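Local coordinates for protein endostatin (Mus musculus, PDB 1KOE) that inhibits angiogenesis as the C-terminal, heparin-binding fragment of the collagen XVIII alpha1 chain, at residues P64-N67 and L68-V72; P75-D78 and S79-S82; R123-E126 and S127-E130. All coordinates share one frame; numbering follows the deposited sequence.

Interaction 1 (P64-N67 and L68-V72); sequences PIVN and LKDEV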
loop_
_atom_site.group_PDB
_atom_site.type_symbol
_atom_site.label_atom_id
_atom_site.label_comp_id
_atom_site.label_asym_id
_atom_site.label_seq_id
_atom_site.Cartn_x
_atom_site.Cartn_y
_atom_site.Cartn_z
ATOM N N PRO A 64 -3.186 10.673 -12.263
ATOM C CA PRO A 64 -4.109 10.280 -11.204
ATOM C C PRO A 64 -3.953 8.849 -10.715
ATOM O O PRO A 64 -3.591 7.959 -11.476
ATOM C CB PRO A 64 -5.487 10.530 -11.829
ATOM C CG PRO A 64 -5.253 10.477 -13.285
ATOM C CD PRO A 64 -3.915 11.148 -13.452
ATOM N N ILE A 65 -4.205 8.651 -9.426
ATOM C CA ILE A 65 -4.154 7.327 -8.812
ATOM C C ILE A 65 -5.601 6.850 -8.765
ATOM O O ILE A 65 -6.474 7.555 -8.256
ATOM C CB ILE A 65 -3.602 7.378 -7.361
ATOM C CG1 ILE A 65 -2.224 8.082 -7.332
ATOM C CG2 ILE A 65 -3.546 5.963 -6.762
ATOM C CD1 ILE A 65 -1.104 7.395 -8.109
ATOM N N VAL A 66 -5.850 5.654 -9.287
ATOM C CA VAL A 66 -7.201 5.095 -9.343
ATOM C C VAL A 66 -7.226 3.696 -8.761
ATOM O O VAL A 66 -6.178 3.063 -8.599
ATOM C CB VAL A 66 -7.743 5.011 -10.836
ATOM C CG1 VAL A 66 -7.663 6.373 -11.508
ATOM C CG2 VAL A 66 -6.977 3.963 -11.655
ATOM N N ASN A 67 -8.410 3.234 -8.393
ATOM C CA ASN A 67 -8.538 1.876 -7.893
ATOM C C ASN A 67 -8.687 0.896 -9.081
ATOM O O ASN A 67 -8.606 1.307 -10.247
ATOM C CB ASN A 67 -9.663 1.750 -6.851
ATOM C CG ASN A 67 -11.039 2.021 -7.417
ATOM O OD1 ASN A 67 -11.272 1.909 -8.625
ATOM N ND2 ASN A 67 -11.980 2.312 -6.532
ATOM N N LEU A 68 -8.899 -0.384 -8.782
ATOM C CA LEU A 68 -9.028 -1.424 -9.793
ATOM C C LEU A 68 -10.097 -1.105 -10.842
ATOM O O LEU A 68 -9.954 -1.474 -12.011
ATOM C CB LEU A 68 -9.362 -2.746 -9.108
ATOM C CG LEU A 68 -9.481 -3.983 -10.010
ATOM C CD1 LEU A 68 -8.106 -4.384 -10.494
ATOM C CD2 LEU A 68 -10.145 -5.131 -9.250
ATOM N N LYS A 69 -11.178 -0.464 -10.399
ATOM C CA LYS A 69 -12.302 -0.094 -11.260
ATOM C C LYS A 69 -12.158 1.295 -11.886
ATOM O O LYS A 69 -13.129 1.848 -12.412
ATOM C CB LYS A 69 -13.612 -0.189 -10.475
ATOM C CG LYS A 69 -13.953 -1.626 -10.040
ATOM C CD LYS A 69 -15.237 -1.696 -9.228
ATOM C CE LYS A 69 -15.767 -3.129 -9.145
ATOM N NZ LYS A 69 -14.728 -4.115 -8.707
ATOM N N ASP A 70 -10.945 1.836 -11.852
ATOM C CA ASP A 70 -10.637 3.145 -12.415
ATOM C C ASP A 70 -11.298 4.335 -11.738
ATOM O O ASP A 70 -11.411 5.402 -12.337
ATOM C CB ASP A 70 -10.875 3.197 -13.942
ATOM C CG ASP A 70 -9.885 2.354 -14.727
ATOM O OD1 ASP A 70 -8.867 1.915 -14.176
ATOM O OD2 ASP A 70 -10.114 2.126 -15.924
ATOM N N GLU A 71 -11.745 4.161 -10.500
ATOM C CA GLU A 71 -12.331 5.268 -9.745
ATOM C C GLU A 71 -11.168 6.074 -9.191
ATOM O O GLU A 71 -10.225 5.515 -8.601
ATOM C CB GLU A 71 -13.208 4.726 -8.629
ATOM C CG GLU A 71 -14.310 3.866 -9.218
ATOM C CD GLU A 71 -15.199 3.178 -8.210
ATOM O OE1 GLU A 71 -14.783 2.913 -7.044
ATOM O OE2 GLU A 71 -16.344 2.875 -8.620
ATOM N N VAL A 72 -11.204 7.381 -9.419
ATOM C CA VAL A 72 -10.120 8.255 -9.003
ATOM C C VAL A 72 -10.022 8.403 -7.506
ATOM O O VAL A 72 -11.018 8.713 -6.840
ATOM C CB VAL A 72 -10.223 9.636 -9.677
ATOM C CG1 VAL A 72 -9.006 10.501 -9.330
ATOM C CG2 VAL A 72 -10.362 9.459 -11.184
#

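Interaction 2 (P75-D78 and S79-S82); sequences PSWD and SLFS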
loop_
_atom_site.group_PDB
_atom_site.type_symbol
_atom_site.label_atom_id
_atom_site.label_comp_id
_atom_site.label_asym_id
_atom_site.label_seq_id
_atom_site.Cartn_x
_atom_site.Cartn_y
_atom_site.Cartn_z
ATOM N N PRO A 75 -5.395 12.957 -7.198
ATOM C CA PRO A 75 -4.954 13.605 -8.443
ATOM C C PRO A 75 -3.540 13.243 -8.897
ATOM O O PRO A 75 -3.220 13.327 -10.089
ATOM C CB PRO A 75 -5.098 15.101 -8.125
ATOM C CG PRO A 75 -4.989 15.160 -6.624
ATOM C CD PRO A 75 -5.741 13.952 -6.164
ATOM N N SER A 76 -2.712 12.793 -7.961
ATOM C CA SER A 76 -1.340 12.414 -8.270
ATOM C C SER A 76 -0.730 11.659 -7.106
ATOM O O SER A 76 -1.278 11.611 -6.004
ATOM C CB SER A 76 -0.476 13.654 -8.518
ATOM O OG SER A 76 -0.312 14.388 -7.314
ATOM N N TRP A 77 0.437 11.091 -7.366
ATOM C CA TRP A 77 1.203 10.356 -6.368
ATOM C C TRP A 77 1.719 11.353 -5.328
ATOM O O TRP A 77 1.561 11.156 -4.127
ATOM C CB TRP A 77 2.373 9.670 -7.080
ATOM C CG TRP A 77 3.323 8.914 -6.191
ATOM C CD1 TRP A 77 4.638 9.224 -5.947
ATOM C CD2 TRP A 77 3.086 7.648 -5.544
ATOM N NE1 TRP A 77 5.235 8.227 -5.216
ATOM C CE2 TRP A 77 4.313 7.242 -4.957
ATOM C CE3 TRP A 77 1.959 6.815 -5.414
ATOM C CZ2 TRP A 77 4.447 6.034 -4.246
ATOM C CZ3 TRP A 77 2.087 5.617 -4.706
ATOM C CH2 TRP A 77 3.330 5.236 -4.133
ATOM N N ASP A 78 2.270 12.465 -5.804
ATOM C CA ASP A 78 2.817 13.494 -4.924
ATOM C C ASP A 78 1.817 13.993 -3.909
ATOM O O ASP A 78 2.177 14.287 -2.773
ATOM C CB ASP A 78 3.332 14.689 -5.732
ATOM C CG ASP A 78 4.695 14.451 -6.321
ATOM O OD1 ASP A 78 5.303 13.402 -6.018
ATOM O OD2 ASP A 78 5.154 15.322 -7.093
ATOM N N SER A 79 0.561 14.112 -4.318
ATOM C CA SER A 79 -0.482 14.605 -3.422
ATOM C C SER A 79 -0.600 13.792 -2.148
ATOM O O SER A 79 -0.946 14.322 -1.092
ATOM C CB SER A 79 -1.837 14.621 -4.138
ATOM O OG SER A 79 -1.754 15.437 -5.286
ATOM N N LEU A 80 -0.312 12.501 -2.239
ATOM C CA LEU A 80 -0.402 11.635 -1.065
ATOM C C LEU A 80 0.696 11.908 -0.031
ATOM O O LEU A 80 0.509 11.678 1.167
ATOM C CB LEU A 80 -0.321 10.159 -1.483
ATOM C CG LEU A 80 -1.391 9.538 -2.382
ATOM C CD1 LEU A 80 -0.971 8.104 -2.698
ATOM C CD2 LEU A 80 -2.748 9.550 -1.703
ATOM N N PHE A 81 1.827 12.426 -0.499
ATOM C CA PHE A 81 2.988 12.647 0.360
ATOM C C PHE A 81 3.262 14.095 0.718
ATOM O O PHE A 81 4.350 14.437 1.184
ATOM C CB PHE A 81 4.218 12.006 -0.316
ATOM C CG PHE A 81 4.016 10.563 -0.650
ATOM C CD1 PHE A 81 4.172 9.582 0.334
ATOM C CD2 PHE A 81 3.613 10.181 -1.935
ATOM C CE1 PHE A 81 3.916 8.235 0.045
ATOM C CE2 PHE A 81 3.356 8.854 -2.232
ATOM C CZ PHE A 81 3.502 7.865 -1.244
ATOM N N SER A 82 2.228 14.918 0.596
ATOM C CA SER A 82 2.295 16.356 0.866
ATOM C C SER A 82 2.326 16.706 2.355
ATOM O O SER A 82 2.625 17.848 2.741
ATOM C CB SER A 82 1.050 17.002 0.275
ATOM O OG SER A 82 -0.091 16.397 0.870
#

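Interaction 3 (R123-E126 and S127-E130); sequences RLME and SYCE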
loop_
_atom_site.group_PDB
_atom_site.type_symbol
_atom_site.label_atom_id
_atom_site.label_comp_id
_atom_site.label_asym_id
_atom_site.label_seq_id
_atom_site.Cartn_x
_atom_site.Cartn_y
_atom_site.Cartn_z
ATOM N N ARG A 123 11.269 5.901 4.598
ATOM C CA ARG A 123 11.349 4.699 5.406
ATOM C C ARG A 123 11.554 4.962 6.890
ATOM O O ARG A 123 12.243 5.917 7.262
ATOM C CB ARG A 123 12.467 3.783 4.881
ATOM C CG ARG A 123 13.879 4.236 5.239
ATOM C CD ARG A 123 14.917 3.642 4.301
ATOM N NE ARG A 123 15.033 4.444 3.087
ATOM C CZ ARG A 123 15.988 4.312 2.175
ATOM N NH1 ARG A 123 16.931 3.387 2.333
ATOM N NH2 ARG A 123 16.023 5.136 1.130
ATOM N N LEU A 124 10.895 4.149 7.717
ATOM C CA LEU A 124 11.002 4.220 9.173
ATOM C C LEU A 124 11.708 2.936 9.602
ATOM O O LEU A 124 11.077 1.907 9.798
ATOM C CB LEU A 124 9.618 4.318 9.825
ATOM C CG LEU A 124 8.885 5.638 9.607
ATOM C CD1 LEU A 124 7.523 5.585 10.275
ATOM C CD2 LEU A 124 9.691 6.800 10.163
ATOM N N MET A 125 13.031 3.003 9.740
ATOM C CA MET A 125 13.825 1.840 10.091
ATOM C C MET A 125 13.484 1.205 11.411
ATOM O O MET A 125 13.736 0.024 11.601
ATOM C CB MET A 125 15.306 2.168 10.011
ATOM C CG MET A 125 15.719 2.573 8.600
ATOM S SD MET A 125 17.497 2.448 8.286
ATOM C CE MET A 125 17.515 1.270 6.899
ATOM N N GLU A 126 12.873 1.964 12.310
ATOM C CA GLU A 126 12.479 1.405 13.593
ATOM C C GLU A 126 11.022 0.958 13.558
ATOM O O GLU A 126 10.498 0.460 14.556
ATOM C CB GLU A 126 12.659 2.419 14.725
ATOM C CG GLU A 126 14.074 2.977 14.866
ATOM C CD GLU A 126 15.104 1.922 15.221
ATOM O OE1 GLU A 126 14.741 0.908 15.858
ATOM O OE2 GLU A 126 16.286 2.119 14.861
ATOM N N SER A 127 10.362 1.120 12.414
ATOM C CA SER A 127 8.967 0.736 12.338
ATOM C C SER A 127 8.521 0.176 10.989
ATOM O O SER A 127 7.598 0.684 10.338
ATOM C CB SER A 127 8.066 1.889 12.773
ATOM O OG SER A 127 6.843 1.362 13.255
ATOM N N TYR A 128 9.209 -0.872 10.567
ATOM C CA TYR A 128 8.847 -1.556 9.345
ATOM C C TYR A 128 9.035 -3.067 9.458
ATOM O O TYR A 128 9.374 -3.761 8.493
ATOM C CB TYR A 128 9.498 -0.945 8.091
ATOM C CG TYR A 128 11.010 -0.922 7.980
ATOM C CD1 TYR A 128 11.838 -1.586 8.894
ATOM C CD2 TYR A 128 11.606 -0.225 6.927
ATOM C CE1 TYR A 128 13.240 -1.548 8.746
ATOM C CE2 TYR A 128 12.988 -0.176 6.772
ATOM C CZ TYR A 128 13.798 -0.842 7.680
ATOM O OH TYR A 128 15.159 -0.819 7.488
ATOM N N CYS A 129 8.741 -3.571 10.661
ATOM C CA CYS A 129 8.815 -4.999 10.973
ATOM C C CYS A 129 10.109 -5.659 10.499
ATOM O O CYS A 129 10.078 -6.740 9.920
ATOM C CB CYS A 129 7.589 -5.718 10.411
ATOM S SG CYS A 129 6.034 -5.124 11.147
ATOM N N GLU A 130 11.231 -4.988 10.757
ATOM C CA GLU A 130 12.549 -5.478 10.369
ATOM C C GLU A 130 12.537 -5.801 8.869
ATOM O O GLU A 130 12.855 -6.914 8.421
ATOM C CB GLU A 130 12.922 -6.663 11.260
ATOM C CG GLU A 130 12.964 -6.205 12.738
ATOM C CD GLU A 130 13.019 -7.327 13.762
ATOM O OE1 GLU A 130 13.332 -8.484 13.402
ATOM O OE2 GLU A 130 12.746 -7.024 14.947
#

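Interaction 1 (P64-N67 and L68-V72)
Asn67 opens the turn, and its side chain folds over it to meet Glu71. CB lies 4.2 Å from Glu71 O. A chi1 of 65° tucks CG over the residue's own main chain and folds the amide back over the loop. CG lies 3.7 Å from Glu71 CB. OD1 then accepts the backbone N of Glu71 at 3.0 Å, with the donor well above the carbonyl plane. The same OD1 takes a weak bond from Lys69 N, also at 3.0 Å. ND2 completes the grip by donating to Glu71 OE1 at 2.9 Å. That bond is nearly straight (167°) and lies in the plane of the amide, while the carboxylate receives it on its anti side; the two groups are turned 41° apart.

The backbone here is a tight beta hairpin between strands 65-66 and 72-74. It is a 3:5 hairpin, a type I turn with a G1 beta bulge, in which Asp70 takes the left-handed conformation. Asp70 N bonds Asn67 O at 2.9 Å, and Asn67 N bonds Glu71 O at 2.9 Å. Val66 and Val72 form the next, non-hydrogen-bonded pair, and Val66 CG1 packs on Val72 CG2 at 4.1 Å. Arg93 adds a salt bridge to Glu71 OE2 and takes a second hydrogen bond from Asn67 ND2 through its O. Asp70 OD1 bonds His5 on the neighbouring strand 4-8.

Interaction 2 (P75-D78 and S79-S82)
Trp77 O accepts Leu80 N, and Asp78 O accepts Phe81 N, each at 3.0 Å. These i to i+3 bonds define a short, weakly bonded helical turn, 77-80, that follows strand 72-74. The turn brings the rings of Trp77 and Phe81 together in a T-shaped (edge-to-face) pair. The edge of Phe81 comes toward one face of the indole, with the planes at 58° and the Phe81 centroid 4.7 Å from that of the five-membered ring. Phe81 CE2 sits over the centre of the Trp77 ring system and comes to 3.3 Å from Trp77 CE2. Trp77 has CG anti to its N (chi1 177°), a setting that turns the indole forward along the helix, toward Phe81. Leu80 crosses the indole at about a right angle, and its CD1 lies 4.2 Å from Trp77 CE3. Tyr52 closes the aromatic group: its O accepts Trp77 NE1, its OH bonds Asp78 OD1, and its ring meets Phe81 edge-to-face. At the start of the turn two hydroxyls join. Ser76 OG and Ser79 OG are hydrogen-bonded at 2.7 Å, and either may be the donor. Pro75 CG lies 3.5 Å from Ser79 OG.

Interaction 3 (R123-E126 and S127-E130)
Leu124 O receives Ser127 N at 2.8 Å, in a fairly straight bond (157° at the hydrogen). This bond closes the type I beta turn from Leu124 to Ser127, in the loop that leads into helix 129-132. The same oxygen also lies over a face of the Tyr128 ring, 3.4 Å from Tyr128 CG and toward the rim. Met125 covers that face further along. Its CA makes a CH-pi contact, 3.8 Å from the Tyr128 centroid and 20° off the ring normal. The Met125 side chain runs beside the phenol and points the same way. Its CG is 4.0 Å from Tyr128 CZ, and the bend at chi3 brings CE to 3.2 Å from Tyr128 OH. For Tyr128, a chi1 of 61° wedges CG between the two backbone branches and lays the ring against the turn. Ser127 OG turns to Gln142 and Thr140 of strand 140-145, and the next residue but one, Cys129, is in the disulfide with Cys159. The buried Tyr128 OH has no hydrogen-bond partner in the model, which implies that packing on the ring face and at the hydroxyl, rather than a polar bond, places the phenol.

In the fold
Interactions 1 and 2 are neighbours. Strand 72-74 runs from one to the other, and Ile65 packs on the backbone of Ser76 and Trp77. Interaction 3 stands apart, about 28 Å from interaction 1 between centres. It adjoins the three-stranded sheet; interaction 1 lies at an edge of the five-stranded one. Each mixes buried side chains (Asn67; Trp77 and Phe81; Ser127 and Tyr128) with exposed ones (Asp70; Ser82; Glu126). The 64-72 hairpin adds amide and carboxylate bonds to its backbone bonds. The 75-82 turn adds aromatic packing and a hydroxyl pair. Within 123-130 the contact is one backbone bond and ring-face packing; bonds to strand 140-145 and a disulfide tie it to the rest.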